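Local coordinates for type 2A phosphatase-associated protein 42 (PDB 2V0P) that inhibits the PP2A-like phosphatase SIT4 and associates with PP2A catalytic subunits in TOR signalling, here as its N-terminal helical domain, at residues Ser88-Asp92 / Val93-Gln97; Lys105-Val108 / Glu109-Asn113; Leu161-Lys164 / Glu165-Leu169; Phe170-Asn173 / Lys174-Thr178; Tyr204-Arg207 / Leu208-Phe211. One frame throughout, in Å; residues are numbered along the deposited sequence.

Contact 1 (Ser88-Asp92 / Val93-Gln97); sequences SNDSD and VAQRQ
D92 caps the first turn of helix 93-120, at V93-Q97, through a single carboxylate oxygen. Its OD1 accepts from A94 N at 3.1 Å and from Q95 N at 3.4 Å; both bonds are weak, the second being the straighter. They serve backbone N-H groups that have no earlier helical turn to supply a carbonyl. CG of D92 stands anti to the backbone N (chi1 -166°), which carries the carboxylate to the start of the helix, where its charge would probably be favoured by the helix dipole. Q95 adds its methylenes, with its CG 3.4 Å from CG of D92. The D92 carbonyl is satisfied in turn by R96 N, whose bond to D92 O is 3.0 Å long.

R96 folds its side chain back over the loop, and NH1 donates to D90 O at 2.7 Å. The bond is bent (139°) and lies somewhat out of the guanidinium plane. The carboxylate of D90 is engaged elsewhere: OD2 accepts D92 N at 2.8 Å through its anti lone pair. S88 OG accepts D90 N at 3.0 Å while also resting near CB of R96. A water closes the circuit, accepting from S88 N and donating to R96 O.

On the helix, V93 packs against V93 of the second subunit, and Q97 OE1 bonds to Q97 NE2 of that chain. An ST turn at S88, an Asx turn at D90 and an aspartate N-cap at D92 thus follow one another, a worked case of how a polar loop leads into a helix.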
# COMPACT_ATOMS: atom_id res chain seq x y z
N SER A 88 3.84 -20.16 5.74
CA SER A 88 3.36 -21.26 6.60
C SER A 88 2.20 -21.97 5.92
O SER A 88 1.50 -21.36 5.12
CB SER A 88 2.95 -20.72 7.95
OG SER A 88 2.19 -21.68 8.64
N ASN A 89 2.03 -23.24 6.23
CA ASN A 89 0.86 -24.02 5.78
C ASN A 89 -0.02 -24.49 6.95
O ASN A 89 -0.97 -25.27 6.77
CB ASN A 89 1.29 -25.18 4.88
CG ASN A 89 1.56 -24.73 3.44
OD1 ASN A 89 2.63 -24.99 2.88
ND2 ASN A 89 0.57 -24.05 2.84
N ASP A 90 0.29 -24.01 8.15
CA ASP A 90 -0.51 -24.27 9.32
C ASP A 90 -2.01 -24.15 9.00
O ASP A 90 -2.44 -23.23 8.32
CB ASP A 90 -0.11 -23.33 10.45
CG ASP A 90 -0.58 -23.83 11.82
OD1 ASP A 90 0.26 -24.35 12.59
OD2 ASP A 90 -1.79 -23.72 12.14
N SER A 91 -2.81 -25.10 9.48
CA SER A 91 -4.26 -25.06 9.25
C SER A 91 -4.89 -23.84 9.92
O SER A 91 -5.89 -23.30 9.44
CB SER A 91 -4.93 -26.35 9.69
OG SER A 91 -4.43 -26.79 10.94
N ASP A 92 -4.29 -23.41 11.03
CA ASP A 92 -4.74 -22.23 11.75
C ASP A 92 -4.43 -20.97 10.94
O ASP A 92 -3.25 -20.62 10.66
CB ASP A 92 -4.08 -22.18 13.14
CG ASP A 92 -4.73 -21.18 14.06
OD1 ASP A 92 -5.06 -20.07 13.61
OD2 ASP A 92 -4.89 -21.50 15.26
N VAL A 93 -5.50 -20.31 10.52
CA VAL A 93 -5.37 -19.11 9.68
C VAL A 93 -4.64 -17.95 10.35
O VAL A 93 -3.86 -17.31 9.71
CB VAL A 93 -6.75 -18.63 9.11
CG1 VAL A 93 -6.79 -17.13 8.93
CG2 VAL A 93 -7.04 -19.31 7.78
N ALA A 94 -4.90 -17.68 11.63
CA ALA A 94 -4.18 -16.64 12.36
C ALA A 94 -2.67 -16.93 12.41
O ALA A 94 -1.85 -16.02 12.22
CB ALA A 94 -4.76 -16.48 13.78
N GLN A 95 -2.35 -18.20 12.61
CA GLN A 95 -0.99 -18.64 12.82
C GLN A 95 -0.18 -18.52 11.55
O GLN A 95 0.97 -18.10 11.58
CB GLN A 95 -0.98 -20.09 13.32
CG GLN A 95 -1.52 -20.25 14.71
CD GLN A 95 -0.61 -19.68 15.78
OE1 GLN A 95 -1.03 -18.85 16.59
NE2 GLN A 95 0.64 -20.15 15.81
N ARG A 96 -0.81 -18.89 10.45
CA ARG A 96 -0.22 -18.83 9.15
C ARG A 96 0.02 -17.39 8.66
O ARG A 96 1.13 -17.10 8.20
CB ARG A 96 -0.91 -19.81 8.20
CG ARG A 96 -1.52 -19.37 6.93
CD ARG A 96 -2.13 -20.60 6.30
NE ARG A 96 -3.49 -20.40 5.80
CZ ARG A 96 -4.43 -21.34 5.81
NH1 ARG A 96 -4.16 -22.55 6.31
NH2 ARG A 96 -5.64 -21.08 5.34
N GLN A 97 -0.94 -16.49 8.90
CA GLN A 97 -0.78 -15.12 8.63
C GLN A 97 0.22 -14.44 9.55
O GLN A 97 1.02 -13.61 9.08
CB GLN A 97 -2.12 -14.37 8.57
CG GLN A 97 -2.95 -14.77 7.36
CD GLN A 97 -4.33 -14.18 7.37
OE1 GLN A 97 -4.53 -13.08 7.88
NE2 GLN A 97 -5.30 -14.92 6.83
O HOH W 1 2.87 -17.61 6.05

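Contact 2 (Lys105-Val108 / Glu109-Asn113); sequences KKSV and ESFIN
V108 and I112, one helical turn apart, lie side by side and point the same way. CG1 of V108 is the branch that meets its neighbour, 3.8 Å from CD1 of I112. I112 also lays its CG1 against the V108 carbonyl, 3.3 Å from V108 O, the oxygen that accepts the backbone N of I112. Both side chains continue onto P141 in an adjoining loop.

On another side of the helix, S107 and F111 pair a hydroxyl with a ring. OG of S107 approaches CE2 of F111 to 3.2 Å from an oblique direction, and CD2 of the ring is 3.3 Å from S107 O. CG of F111 stands anti to the carbonyl carbon (chi1 -81°), which leans the ring back along the helix over the preceding turn. The hydroxyl has its stronger partner elsewhere, in a hydrogen bond with G80 O.

This is the buried middle of helix 93-120, in a tetratricopeptide repeat-like fold, where this helix packs between helix 75-83 and helix 199-231. F111 touches Y77 and L81 of the former as well as T215, N218 and I219 of the latter. An alanine here in place of F111 would remove the ring, and the likely result is a gap where these two helices meet helix 93-120, with S107 losing its aromatic neighbour.

The remaining flank is polar. NZ of K106 stays 4.4 Å from OE1 of E109, an attraction of opposite charges too long for a salt bridge. Nearby, a water donates to K106 O and hydrogen-bonds to S110 OG, each at 2.6 Å.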
# COMPACT_ATOMS: atom_id res chain seq x y z
N LYS A 105 9.67 -9.69 8.75
CA LYS A 105 10.48 -9.06 9.78
C LYS A 105 11.93 -9.58 9.71
O LYS A 105 12.91 -8.81 9.62
CB LYS A 105 9.89 -9.37 11.15
CG LYS A 105 10.57 -8.69 12.28
CD LYS A 105 9.69 -8.65 13.53
CE LYS A 105 10.01 -7.44 14.41
NZ LYS A 105 9.64 -6.12 13.76
N LYS A 106 12.04 -10.89 9.73
CA LYS A 106 13.35 -11.58 9.63
C LYS A 106 14.08 -11.30 8.31
O LYS A 106 15.27 -11.09 8.34
CB LYS A 106 13.16 -13.08 9.83
CG LYS A 106 12.74 -13.47 11.22
CD LYS A 106 13.69 -12.93 12.29
CE LYS A 106 13.69 -13.84 13.51
NZ LYS A 106 14.09 -13.12 14.75
N SER A 107 13.38 -11.32 7.18
CA SER A 107 13.93 -10.89 5.91
C SER A 107 14.56 -9.48 5.98
O SER A 107 15.73 -9.32 5.68
CB SER A 107 12.86 -10.94 4.82
OG SER A 107 13.34 -10.33 3.64
N VAL A 108 13.76 -8.48 6.41
CA VAL A 108 14.23 -7.14 6.65
C VAL A 108 15.43 -7.06 7.61
O VAL A 108 16.39 -6.36 7.30
CB VAL A 108 13.09 -6.16 7.01
CG1 VAL A 108 13.63 -4.81 7.40
CG2 VAL A 108 12.06 -6.07 5.82
N GLU A 109 15.41 -7.81 8.73
CA GLU A 109 16.54 -7.83 9.61
C GLU A 109 17.81 -8.30 8.85
O GLU A 109 18.82 -7.65 9.00
CB GLU A 109 16.31 -8.70 10.83
CG GLU A 109 17.27 -8.51 11.94
CD GLU A 109 16.78 -9.12 13.24
OE1 GLU A 109 15.54 -9.23 13.42
OE2 GLU A 109 17.64 -9.48 14.09
N SER A 110 17.72 -9.39 8.10
CA SER A 110 18.84 -9.88 7.33
C SER A 110 19.33 -8.81 6.35
O SER A 110 20.53 -8.59 6.22
CB SER A 110 18.55 -11.16 6.57
OG SER A 110 18.51 -12.25 7.43
N PHE A 111 18.40 -8.20 5.65
CA PHE A 111 18.74 -7.12 4.70
C PHE A 111 19.50 -6.02 5.41
O PHE A 111 20.45 -5.51 4.88
CB PHE A 111 17.47 -6.60 3.99
CG PHE A 111 17.02 -7.45 2.83
CD1 PHE A 111 17.89 -7.74 1.79
CD2 PHE A 111 15.70 -7.89 2.74
CE1 PHE A 111 17.51 -8.52 0.73
CE2 PHE A 111 15.30 -8.67 1.69
CZ PHE A 111 16.22 -9.01 0.65
N ILE A 112 19.08 -5.65 6.62
CA ILE A 112 19.75 -4.60 7.38
C ILE A 112 21.16 -4.99 7.92
O ILE A 112 22.11 -4.22 7.86
CB ILE A 112 18.79 -3.98 8.43
CG1 ILE A 112 17.57 -3.35 7.69
CG2 ILE A 112 19.50 -2.96 9.27
CD1 ILE A 112 16.56 -2.69 8.59
N ASN A 113 21.27 -6.22 8.41
CA ASN A 113 22.55 -6.87 8.68
C ASN A 113 23.53 -6.72 7.51
O ASN A 113 24.59 -6.25 7.71
CB ASN A 113 22.29 -8.36 9.01
CG ASN A 113 21.66 -8.55 10.35
OD1 ASN A 113 21.56 -7.62 11.10
ND2 ASN A 113 21.27 -9.80 10.68
O HOH W 2 17.10 -12.46 9.57

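Contact 3 (Leu161-Lys164 / Glu165-Leu169); sequences LKRK and EKIEL
Four regular bonds run from E165, K166, I167 and E168 N back to L161, K162, R163 and K164 O, the straightest being E165 N to L161 O at 3.0 Å and 170°. The stretch belongs to helix 156-186 of the tetratricopeptide repeat-like fold, on a surface that also meets the second subunit, and it illustrates how residues four apart can share one flank of a helix.

K162 and K166 lie alongside each other and point the same way, their NZ atoms 5.0 Å apart. Such like charges would normally repel, but NZ of K166 is paired with E220 of helix 199-231 and with E165 of the second subunit, which probably offsets the repulsion. E165 itself sends OE1 to the backbone N of A148 in a nearby loop. Its other oxygen, OE2, leans across L161, with CD1 of the leucine 3.5 Å away.

R163 and I167 meet through carbon alone: their side chains run side by side, and CG of the arginine meets CD1 of the isoleucine at 3.8 Å. R163 also packs on I167 of the second subunit, so this edge lies against the other chain.

A salt bridge joins K164 to E168 across the two segments. The lysine chain is extended up to CE, and only its last torsion turns (chi4 -84°), bringing the ammonium round to the carboxylate of E168. CE of K164 comes within 3.4 Å of OE2, and NZ meets the same OE2 of E168 at 2.8 Å from above the carboxylate plane, 35° out of it.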
# COMPACT_ATOMS: atom_id res chain seq x y z
N LEU A 161 8.49 15.02 -3.97
CA LEU A 161 9.72 14.66 -3.27
C LEU A 161 9.98 13.14 -3.23
O LEU A 161 11.09 12.67 -3.52
CB LEU A 161 9.72 15.29 -1.88
CG LEU A 161 11.00 15.28 -1.03
CD1 LEU A 161 12.29 15.30 -1.85
CD2 LEU A 161 10.93 16.50 -0.13
N LYS A 162 8.96 12.37 -2.88
CA LYS A 162 9.00 10.93 -2.99
C LYS A 162 9.36 10.43 -4.39
O LYS A 162 10.24 9.58 -4.53
CB LYS A 162 7.68 10.30 -2.50
CG LYS A 162 7.64 8.80 -2.68
CD LYS A 162 8.18 8.12 -1.47
CE LYS A 162 7.66 6.70 -1.38
NZ LYS A 162 6.28 6.73 -0.80
N ARG A 163 8.71 10.96 -5.42
CA ARG A 163 9.08 10.60 -6.78
C ARG A 163 10.56 10.94 -7.06
O ARG A 163 11.24 10.18 -7.70
CB ARG A 163 8.14 11.25 -7.78
CG ARG A 163 8.46 11.02 -9.27
CD ARG A 163 7.48 11.76 -10.20
NE ARG A 163 7.58 13.22 -10.14
CZ ARG A 163 6.85 14.08 -10.85
NH1 ARG A 163 5.93 13.67 -11.70
NH2 ARG A 163 7.04 15.39 -10.69
N LYS A 164 11.04 12.03 -6.52
CA LYS A 164 12.40 12.50 -6.81
C LYS A 164 13.39 11.48 -6.26
O LYS A 164 14.25 11.02 -6.97
CB LYS A 164 12.68 13.87 -6.22
CG LYS A 164 14.13 14.25 -6.35
CD LYS A 164 14.43 15.51 -5.65
CE LYS A 164 15.92 15.86 -5.76
NZ LYS A 164 16.63 15.12 -4.70
N GLU A 165 13.18 11.11 -4.99
CA GLU A 165 14.00 10.12 -4.26
C GLU A 165 13.98 8.68 -4.85
O GLU A 165 15.03 8.00 -4.89
CB GLU A 165 13.60 10.12 -2.79
CG GLU A 165 14.01 11.38 -2.03
CD GLU A 165 13.50 11.44 -0.57
OE1 GLU A 165 13.09 10.38 0.00
OE2 GLU A 165 13.52 12.56 -0.00
N LYS A 166 12.83 8.24 -5.32
CA LYS A 166 12.63 7.02 -6.08
C LYS A 166 13.36 6.99 -7.43
O LYS A 166 14.10 6.00 -7.74
CB LYS A 166 11.12 6.70 -6.27
CG LYS A 166 10.36 6.24 -4.99
CD LYS A 166 10.85 4.90 -4.42
CE LYS A 166 9.97 3.70 -4.78
NZ LYS A 166 8.64 3.74 -4.08
N ILE A 167 13.23 8.07 -8.18
CA ILE A 167 13.87 8.21 -9.48
C ILE A 167 15.41 8.12 -9.29
O ILE A 167 16.06 7.47 -10.05
CB ILE A 167 13.51 9.51 -10.17
CG1 ILE A 167 12.11 9.41 -10.82
CG2 ILE A 167 14.54 9.84 -11.25
CD1 ILE A 167 11.61 10.68 -11.43
N GLU A 168 15.92 8.73 -8.23
CA GLU A 168 17.36 8.68 -7.91
C GLU A 168 17.85 7.30 -7.54
O GLU A 168 18.93 6.91 -7.98
CB GLU A 168 17.71 9.67 -6.81
CG GLU A 168 17.59 11.08 -7.24
CD GLU A 168 17.75 12.08 -6.10
OE1 GLU A 168 17.70 11.67 -4.91
OE2 GLU A 168 17.95 13.27 -6.41
N LEU A 169 17.07 6.56 -6.74
CA LEU A 169 17.26 5.12 -6.52
C LEU A 169 17.27 4.34 -7.81
O LEU A 169 18.22 3.58 -8.10
CB LEU A 169 16.23 4.52 -5.56
CG LEU A 169 16.54 3.02 -5.34
CD1 LEU A 169 17.72 2.85 -4.42
CD2 LEU A 169 15.33 2.32 -4.81

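Contact 4 (Phe170-Asn173 / Lys174-Thr178); sequences FQRN and KEIST
N173 O is gripped twice by S177, through S177 N at 2.8 Å and through S177 OG at 2.9 Å. The two donors come from opposite faces of the carbonyl plane, and the hydroxyl stands above it, 36° out. OG of S177 is anti to the carbonyl carbon (chi1 -63°), a setting that lets a serine bend its hydroxyl back to the previous turn. T178 repeats the device one residue on, where T178 OG1 and T178 N share K174 O.

R172 crosses E175 and joins it in a salt bridge. NH1 of R172 donates to OE1 of E175 at 2.8 Å, in the guanidinium plane but from well above the carboxylate plane; the two planes lie 59° apart. A bend at chi2 turns the arginine toward this partner. I176 lies over one face of the guanidinium, its CD1 4.0 Å from NH1 of R172. A second carboxylate, that of D125, pairs with NE of R172 and is likely to stabilise its charge further.

The stretch runs along helix 156-186 with one flank against helix 199-231, where N173 touches L213 and N217, and R172 meets H209.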
# COMPACT_ATOMS: atom_id res chain seq x y z
N PHE A 170 16.27 4.60 -8.63
CA PHE A 170 16.07 3.84 -9.84
C PHE A 170 17.26 4.06 -10.79
O PHE A 170 17.88 3.10 -11.24
CB PHE A 170 14.70 4.19 -10.47
CG PHE A 170 14.43 3.51 -11.77
CD1 PHE A 170 13.58 2.44 -11.85
CD2 PHE A 170 15.04 3.95 -12.93
CE1 PHE A 170 13.34 1.81 -13.06
CE2 PHE A 170 14.80 3.32 -14.13
CZ PHE A 170 13.94 2.25 -14.18
N GLN A 171 17.59 5.32 -11.05
CA GLN A 171 18.71 5.63 -11.91
C GLN A 171 20.01 5.00 -11.38
O GLN A 171 20.75 4.42 -12.16
CB GLN A 171 18.87 7.13 -12.12
CG GLN A 171 17.77 7.74 -13.01
CD GLN A 171 17.77 7.20 -14.43
OE1 GLN A 171 18.76 7.32 -15.16
NE2 GLN A 171 16.65 6.60 -14.83
N ARG A 172 20.27 5.10 -10.09
CA ARG A 172 21.51 4.60 -9.52
C ARG A 172 21.58 3.07 -9.68
O ARG A 172 22.60 2.52 -10.08
CB ARG A 172 21.66 5.01 -8.06
CG ARG A 172 22.98 4.55 -7.40
CD ARG A 172 24.21 5.17 -8.11
NE ARG A 172 25.45 5.02 -7.34
CZ ARG A 172 26.67 5.16 -7.85
NH1 ARG A 172 26.85 5.50 -9.13
NH2 ARG A 172 27.73 5.00 -7.07
N ASN A 173 20.46 2.41 -9.40
CA ASN A 173 20.29 1.00 -9.57
C ASN A 173 20.55 0.54 -10.99
O ASN A 173 21.26 -0.43 -11.21
CB ASN A 173 18.84 0.66 -9.19
CG ASN A 173 18.70 -0.66 -8.53
OD1 ASN A 173 19.65 -1.37 -8.30
ND2 ASN A 173 17.47 -1.00 -8.19
N LYS A 174 19.98 1.24 -11.96
CA LYS A 174 20.21 1.00 -13.37
C LYS A 174 21.68 1.18 -13.74
O LYS A 174 22.23 0.39 -14.47
CB LYS A 174 19.35 1.95 -14.20
CG LYS A 174 19.35 1.68 -15.68
CD LYS A 174 18.27 2.50 -16.39
CE LYS A 174 18.69 2.89 -17.80
NZ LYS A 174 19.77 3.93 -17.79
N GLU A 175 22.30 2.22 -13.22
CA GLU A 175 23.69 2.52 -13.53
C GLU A 175 24.57 1.31 -13.10
O GLU A 175 25.28 0.73 -13.91
CB GLU A 175 24.10 3.78 -12.80
CG GLU A 175 25.45 4.33 -13.19
CD GLU A 175 25.90 5.46 -12.27
OE1 GLU A 175 25.15 5.82 -11.34
OE2 GLU A 175 27.03 5.97 -12.49
N ILE A 176 24.45 0.92 -11.84
CA ILE A 176 25.27 -0.15 -11.23
C ILE A 176 24.90 -1.48 -11.87
O ILE A 176 25.81 -2.27 -12.18
CB ILE A 176 25.15 -0.12 -9.71
CG1 ILE A 176 25.76 1.18 -9.20
CG2 ILE A 176 25.71 -1.37 -9.05
CD1 ILE A 176 27.08 1.51 -9.78
N SER A 177 23.63 -1.70 -12.15
CA SER A 177 23.27 -2.89 -12.92
C SER A 177 24.00 -3.01 -14.27
O SER A 177 24.53 -4.09 -14.59
CB SER A 177 21.77 -3.05 -13.12
OG SER A 177 21.17 -3.22 -11.88
N THR A 178 24.04 -1.93 -15.03
CA THR A 178 24.73 -1.92 -16.31
C THR A 178 26.22 -2.14 -16.12
O THR A 178 26.80 -2.91 -16.86
CB THR A 178 24.47 -0.62 -17.10
OG1 THR A 178 23.06 -0.42 -17.21
CG2 THR A 178 25.04 -0.70 -18.49

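Contact 5 (Tyr204-Arg207 / Leu208-Phe211); sequences YLMR and LHHF
R207 and F211 lie side by side, pointing the same way from adjacent turns. CB of R207 lies 3.3 Å from L208 N. From there the chain goes to CG, anti to the backbone N (chi1 176°), and this CG rests 3.4 Å from CZ of F211. CD follows at 3.9 Å from the same CZ. Beyond it the chain bends at chi3, and the guanidinium leaves F211 for helix 156-186, where NH2 forms a salt bridge with E184.

The R207 carbonyl lies over one face of the F211 ring, with O 3.2 Å from CG of F211. It also accepts F211 N at 2.9 Å in a nearly straight bond (174°), while H210 N adds a weak one.

In this tetratricopeptide repeat-like fold the stretch lies on helix 199-231, between neighbouring helices: L208 touches F114 and L118 of helix 93-120, and the F211 ring stacks with that of Y77. A serine here in place of F211 would lack the ring and is likely to leave Y77 without its stacking partner and the methylenes of R207 uncovered.

On another flank M206, a selenomethionine, runs alongside H209, its SE 4.1 Å from ND1 in an oblique approach, and NE2 of H209 is hydrogen-bonded to D125.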
# COMPACT_ATOMS: atom_id res chain seq x y z
N TYR A 204 33.09 -8.83 -8.15
CA TYR A 204 32.58 -9.17 -6.88
C TYR A 204 32.13 -7.97 -6.07
O TYR A 204 31.08 -8.01 -5.45
CB TYR A 204 33.57 -10.03 -6.08
CG TYR A 204 33.80 -11.38 -6.71
CD1 TYR A 204 32.92 -11.90 -7.65
CD2 TYR A 204 34.87 -12.16 -6.31
CE1 TYR A 204 33.13 -13.17 -8.22
CE2 TYR A 204 35.09 -13.41 -6.86
CZ TYR A 204 34.21 -13.92 -7.80
OH TYR A 204 34.44 -15.19 -8.33
N LEU A 205 32.92 -6.93 -6.08
CA LEU A 205 32.62 -5.66 -5.48
C LEU A 205 31.42 -4.99 -6.14
O LEU A 205 30.65 -4.45 -5.43
CB LEU A 205 33.78 -4.71 -5.48
CG LEU A 205 34.94 -5.19 -4.57
CD1 LEU A 205 36.16 -4.43 -4.90
CD2 LEU A 205 34.57 -5.04 -3.11
N MSE A 206 31.36 -4.99 -7.47
CA MSE A 206 30.23 -4.41 -8.21
C MSE A 206 28.97 -5.21 -7.92
O MSE A 206 27.85 -4.68 -7.91
CB MSE A 206 30.51 -4.38 -9.73
CG MSE A 206 29.48 -3.54 -10.55
SE MSE A 206 29.53 -1.66 -10.00
CE MSE A 206 31.32 -1.17 -10.64
N ARG A 207 29.14 -6.51 -7.75
CA ARG A 207 28.01 -7.32 -7.45
C ARG A 207 27.42 -6.89 -6.06
O ARG A 207 26.22 -6.63 -5.92
CB ARG A 207 28.39 -8.79 -7.63
CG ARG A 207 27.34 -9.78 -7.26
CD ARG A 207 27.78 -11.15 -7.76
NE ARG A 207 27.76 -11.17 -9.21
CZ ARG A 207 28.54 -11.94 -9.98
NH1 ARG A 207 29.44 -12.76 -9.45
NH2 ARG A 207 28.41 -11.86 -11.30
N LEU A 208 28.28 -6.70 -5.06
CA LEU A 208 27.79 -6.24 -3.76
C LEU A 208 27.08 -4.88 -3.93
O LEU A 208 26.07 -4.61 -3.31
CB LEU A 208 28.93 -6.14 -2.73
CG LEU A 208 29.46 -7.53 -2.39
CD1 LEU A 208 30.69 -7.36 -1.47
CD2 LEU A 208 28.49 -8.43 -1.71
N HIS A 209 27.66 -4.02 -4.76
CA HIS A 209 27.11 -2.71 -5.00
C HIS A 209 25.65 -2.84 -5.49
O HIS A 209 24.83 -2.16 -4.98
CB HIS A 209 27.99 -1.96 -6.01
CG HIS A 209 27.78 -0.48 -6.01
ND1 HIS A 209 28.71 0.41 -6.52
CD2 HIS A 209 26.78 0.27 -5.50
CE1 HIS A 209 28.25 1.64 -6.37
NE2 HIS A 209 27.09 1.58 -5.74
N HIS A 210 25.37 -3.75 -6.41
CA HIS A 210 24.10 -3.90 -7.06
C HIS A 210 23.18 -4.44 -5.98
O HIS A 210 22.10 -3.93 -5.81
CB HIS A 210 24.22 -4.82 -8.25
CG HIS A 210 22.93 -5.38 -8.72
ND1 HIS A 210 22.64 -6.73 -8.64
CD2 HIS A 210 21.82 -4.79 -9.22
CE1 HIS A 210 21.41 -6.94 -9.09
NE2 HIS A 210 20.90 -5.77 -9.44
N PHE A 211 23.68 -5.42 -5.20
CA PHE A 211 22.92 -5.95 -4.07
C PHE A 211 22.43 -4.91 -3.05
O PHE A 211 21.27 -4.97 -2.61
CB PHE A 211 23.68 -7.09 -3.41
CG PHE A 211 23.92 -8.25 -4.30
CD1 PHE A 211 23.23 -8.43 -5.45
CD2 PHE A 211 24.85 -9.25 -3.90
CE1 PHE A 211 23.45 -9.57 -6.27
CE2 PHE A 211 25.08 -10.36 -4.67
CZ PHE A 211 24.39 -10.54 -5.86

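How the contacts relate
Along the chain the five contacts follow one another in number order, on three helices of a single all-helical domain and the loop that leads into the first of them. Contacts 1 and 2 share helix 93-120, its start and its middle, with centres about 22 Å apart. Contacts 3 and 4 adjoin on helix 156-186, and contact 5 lies on the next helix, 199-231. Contacts 4 and 5 touch, their centres about 11 Å apart, with I176 against H209 and the backbone of H210. Contacts 1 and 4 lie on opposite sides of the domain centre, their centres about 39 Å apart, while contact 2 lies near it. Contacts 1 and 3, with centres about 37 Å apart, both reach the second subunit, so that interface draws on two distant parts of the chain.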